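Local coordinates for serine protease pet (Escherichia coli, PDB 4OM9), which acts as a secreted serine protease and autotransporter enterotoxin of enteroaggregative E. coli, with alpha-fodrin probably among its targets, at residues Ala74-Lys77 with Ser78-Asn81; Ser676-Asp679 with Arg680-Leu683. All coordinates share one frame; numbering follows the deposited sequence.

How the interactions relate
Interaction 1 and interaction 2 are separate local turns in two different parts of the passenger domain. Residues 74-81 form a surface loop in the N-terminal protease region, which belongs to the immunoglobulin A1 protease family. Residues 676-683 round a corner of the long beta-helix that follows in the chain. The centres of interactions 1 and 2 are about 69 Å apart and lie on opposite sides of the chain's centre. The nearest atoms of interactions 1 and 2 are about 59 Å apart, so the two do not touch. Interaction 1 is mostly polar and backbone-led. Interaction 2 joins a buried apolar contact to a salt bridge on the outside. Of the two, interaction 1 alone belongs to the part expected to carry proteolysis.

Interaction 1 (Ala74-Lys77 with Ser78-Asn81); sequences AKNK and SSAN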
loop_
_atom_site.group_PDB
_atom_site.type_symbol
_atom_site.label_atom_id
_atom_site.label_comp_id
_atom_site.label_asym_id
_atom_site.label_seq_id
_atom_site.Cartn_x
_atom_site.Cartn_y
_atom_site.Cartn_z
ATOM N N ALA A 74 28.213 -33.096 10.076
ATOM C CA ALA A 74 28.106 -33.647 11.417
ATOM C C ALA A 74 29.313 -33.223 12.245
ATOM O O ALA A 74 29.183 -32.877 13.419
ATOM C CB ALA A 74 27.994 -35.161 11.367
ATOM N N LYS A 75 30.485 -33.244 11.616
ATOM C CA LYS A 75 31.732 -32.829 12.256
ATOM C C LYS A 75 31.731 -31.337 12.586
ATOM O O LYS A 75 32.290 -30.910 13.600
ATOM C CB LYS A 75 32.926 -33.157 11.358
ATOM C CG LYS A 75 32.903 -34.564 10.783
ATOM C CD LYS A 75 34.164 -34.864 9.979
ATOM C CE LYS A 75 34.374 -33.849 8.866
ATOM N NZ LYS A 75 35.406 -34.298 7.887
ATOM N N ASN A 76 31.108 -30.549 11.714
ATOM C CA ASN A 76 30.972 -29.114 11.927
ATOM C C ASN A 76 30.266 -28.829 13.247
ATOM O O ASN A 76 29.465 -29.646 13.714
ATOM C CB ASN A 76 30.207 -28.466 10.767
ATOM C CG ASN A 76 31.005 -28.449 9.474
ATOM O OD1 ASN A 76 31.988 -29.176 9.324
ATOM N ND2 ASN A 76 30.583 -27.613 8.531
ATOM N N LYS A 77 30.580 -27.682 13.850
ATOM C CA LYS A 77 29.952 -27.257 15.102
ATOM C C LYS A 77 28.442 -27.268 14.930
ATOM O O LYS A 77 27.818 -26.226 14.708
ATOM C CB LYS A 77 30.447 -25.867 15.516
ATOM C CG LYS A 77 29.942 -25.391 16.874
ATOM C CD LYS A 77 30.232 -26.407 17.966
ATOM C CE LYS A 77 29.955 -25.824 19.337
ATOM N NZ LYS A 77 30.833 -24.657 19.611
ATOM N N SER A 78 27.869 -28.464 15.027
ATOM C CA SER A 78 26.514 -28.721 14.561
ATOM C C SER A 78 26.347 -28.264 13.117
ATOM O O SER A 78 26.246 -29.093 12.207
ATOM C CB SER A 78 25.481 -28.028 15.440
ATOM O OG SER A 78 24.234 -27.978 14.775
ATOM N N SER A 79 26.309 -26.942 12.923
ATOM C CA SER A 79 25.978 -26.308 11.646
ATOM C C SER A 79 24.590 -26.714 11.158
ATOM O O SER A 79 23.829 -25.865 10.689
ATOM C CB SER A 79 27.018 -26.634 10.572
ATOM O OG SER A 79 26.842 -27.951 10.081
ATOM N N ALA A 80 24.266 -28.005 11.266
ATOM C CA ALA A 80 22.992 -28.535 10.790
ATOM C C ALA A 80 22.292 -29.458 11.796
ATOM O O ALA A 80 21.164 -29.864 11.552
ATOM C CB ALA A 80 23.194 -29.267 9.465
ATOM N N ASN A 81 22.938 -29.784 12.911
ATOM C CA ASN A 81 22.276 -30.569 13.965
ATOM C C ASN A 81 21.248 -29.731 14.756
ATOM O O ASN A 81 20.326 -30.271 15.342
ATOM C CB ASN A 81 23.313 -31.177 14.933
ATOM C CG ASN A 81 24.000 -32.434 14.363
ATOM O OD1 ASN A 81 23.804 -33.544 14.869
ATOM N ND2 ASN A 81 24.791 -32.262 13.312
#
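The two flat groups of this loop, the amides of Asn-76 and Asn-81, meet the other half of the loop through different atoms. Asn-81 brings ND2 to within 4.1 Å of CA of Ala-74, a loose van der Waals approach that brings the two ends of the stretch together. Asn-76 touches mainly with its stem: its CB lies 3.5 Å from OG of Ser-79. Its ND2 is farther off, 4.1 Å from the same Ser-79 OG. The Asn-76 amide is set back beside its own backbone N (chi1 -70°), and its side chain also rests on Tyr-166.

Between these contacts the chain reverses at Ser-78, whose backbone angles (phi 53°, psi -72°) lie near those of a classic gamma turn. The matching bond, from N of Ser-79 to O of Lys-77, is too short at 2.4 Å to be relied on, so the turn is tentative. Ser-79 OG also makes a weak hydrogen bond to Asn-73 O.

The loop connects strand 66-70 to strand 82-85 in the antiparallel sheet of the protease region. Ala-74 packs on Arg-95 and Asn-81 on Gln-92, both of strand 88-97; Asn-81 also pairs with Gln-92 through the backbone.

Interaction 2 (Ser676-Asp679 with Arg680-Leu683); sequences SSLD and RTAL
Strand 676-679 runs extended up to Asp-679, then the chain turns sharply at Arg-680, whose backbone is in the left-handed region. It resumes an extended course by Leu-683, in strand 682-685. This is a corner of the parallel beta-helix, where one strand of a coil gives way to the next. Strands 655-658 and 697-699 pair in parallel with strand 676-679, one on each side.

Inside the corner, Leu-678 and Thr-681 cross at about a right angle. CB of Leu-678 is 3.7 Å from CB of Thr-681. The branches meet as closely, with Leu-678 CG 3.7 Å from Thr-681 CG2. Leu-678 CD2 reaches on to CB of Leu-683 at 4.3 Å. Ile-662 of strand 661-664 touches all three side chains.

Asp-679 and Arg-680 lie side by side and point the same way. The Asp-679 carboxylate swings opposite its backbone N (chi1 -176°), which brings it alongside the arginine. Its OD1 is hydrogen-bonded to Thr-700 OG1, while Asp-659 takes a hydrogen bond from Thr-681 OG1 on its backbone O and a salt bridge from Arg-680 NE on its carboxylate. Asp-679 O lies over one face of the guanidinium. The carboxylate and guanidinium planes stand 83° apart, and a salt bridge of 2.8 Å joins Asp-679 OD2 to Arg-680 NH1.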
loop_
_atom_site.group_PDB
_atom_site.type_symbol
_atom_site.label_atom_id
_atom_site.label_comp_id
_atom_site.label_asym_id
_atom_site.label_seq_id
_atom_site.Cartn_x
_atom_site.Cartn_y
_atom_site.Cartn_z
ATOM N N SER A 676 -19.644 17.273 -0.515
ATOM C CA SER A 676 -18.877 17.755 0.629
ATOM C C SER A 676 -19.527 18.961 1.310
ATOM O O SER A 676 -19.981 19.908 0.658
ATOM C CB SER A 676 -17.449 18.111 0.203
ATOM O OG SER A 676 -16.671 16.944 0.032
ATOM N N SER A 677 -19.546 18.917 2.635
ATOM C CA SER A 677 -20.138 19.971 3.430
ATOM C C SER A 677 -19.207 20.375 4.579
ATOM O O SER A 677 -18.976 19.608 5.508
ATOM C CB SER A 677 -21.501 19.513 3.951
ATOM O OG SER A 677 -21.660 19.855 5.317
ATOM N N LEU A 678 -18.653 21.576 4.494
ATOM C CA LEU A 678 -17.751 22.090 5.514
ATOM C C LEU A 678 -18.397 23.255 6.277
ATOM O O LEU A 678 -18.739 24.297 5.698
ATOM C CB LEU A 678 -16.438 22.539 4.886
ATOM C CG LEU A 678 -15.348 21.549 4.455
ATOM C CD1 LEU A 678 -15.841 20.105 4.270
ATOM C CD2 LEU A 678 -14.622 22.032 3.198
ATOM N N ASP A 679 -18.582 23.074 7.579
ATOM C CA ASP A 679 -19.165 24.124 8.400
ATOM C C ASP A 679 -18.150 24.622 9.406
ATOM O O ASP A 679 -17.823 23.912 10.343
ATOM C CB ASP A 679 -20.417 23.626 9.113
ATOM C CG ASP A 679 -21.102 24.723 9.907
ATOM O OD1 ASP A 679 -20.784 25.905 9.677
ATOM O OD2 ASP A 679 -21.959 24.410 10.765
ATOM N N ARG A 680 -17.666 25.846 9.207
ATOM C CA ARG A 680 -16.595 26.412 10.025
ATOM C C ARG A 680 -15.342 25.554 9.872
ATOM O O ARG A 680 -14.519 25.443 10.775
ATOM C CB ARG A 680 -17.030 26.523 11.494
ATOM C CG ARG A 680 -18.424 27.118 11.657
ATOM C CD ARG A 680 -18.799 27.385 13.104
ATOM N NE ARG A 680 -18.833 26.179 13.929
ATOM C CZ ARG A 680 -19.812 25.278 13.915
ATOM N NH1 ARG A 680 -20.848 25.415 13.103
ATOM N NH2 ARG A 680 -19.754 24.231 14.713
ATOM N N THR A 681 -15.209 24.951 8.701
ATOM C CA THR A 681 -14.097 24.062 8.432
ATOM C C THR A 681 -13.170 24.570 7.320
ATOM O O THR A 681 -13.424 24.347 6.139
ATOM C CB THR A 681 -14.606 22.623 8.089
ATOM O OG1 THR A 681 -15.236 22.042 9.249
ATOM C CG2 THR A 681 -13.441 21.708 7.617
ATOM N N ALA A 682 -12.083 25.230 7.711
ATOM C CA ALA A 682 -11.176 25.847 6.742
ATOM C C ALA A 682 -10.420 24.828 5.873
ATOM O O ALA A 682 -9.857 23.855 6.378
ATOM C CB ALA A 682 -10.187 26.750 7.455
ATOM N N LEU A 683 -10.410 25.080 4.566
ATOM C CA LEU A 683 -9.782 24.194 3.602
ATOM C C LEU A 683 -8.572 24.840 2.949
ATOM O O LEU A 683 -8.700 25.860 2.266
ATOM C CB LEU A 683 -10.785 23.783 2.525
ATOM C CG LEU A 683 -10.173 22.984 1.364
ATOM C CD1 LEU A 683 -9.396 21.790 1.873
ATOM C CD2 LEU A 683 -11.241 22.535 0.399
#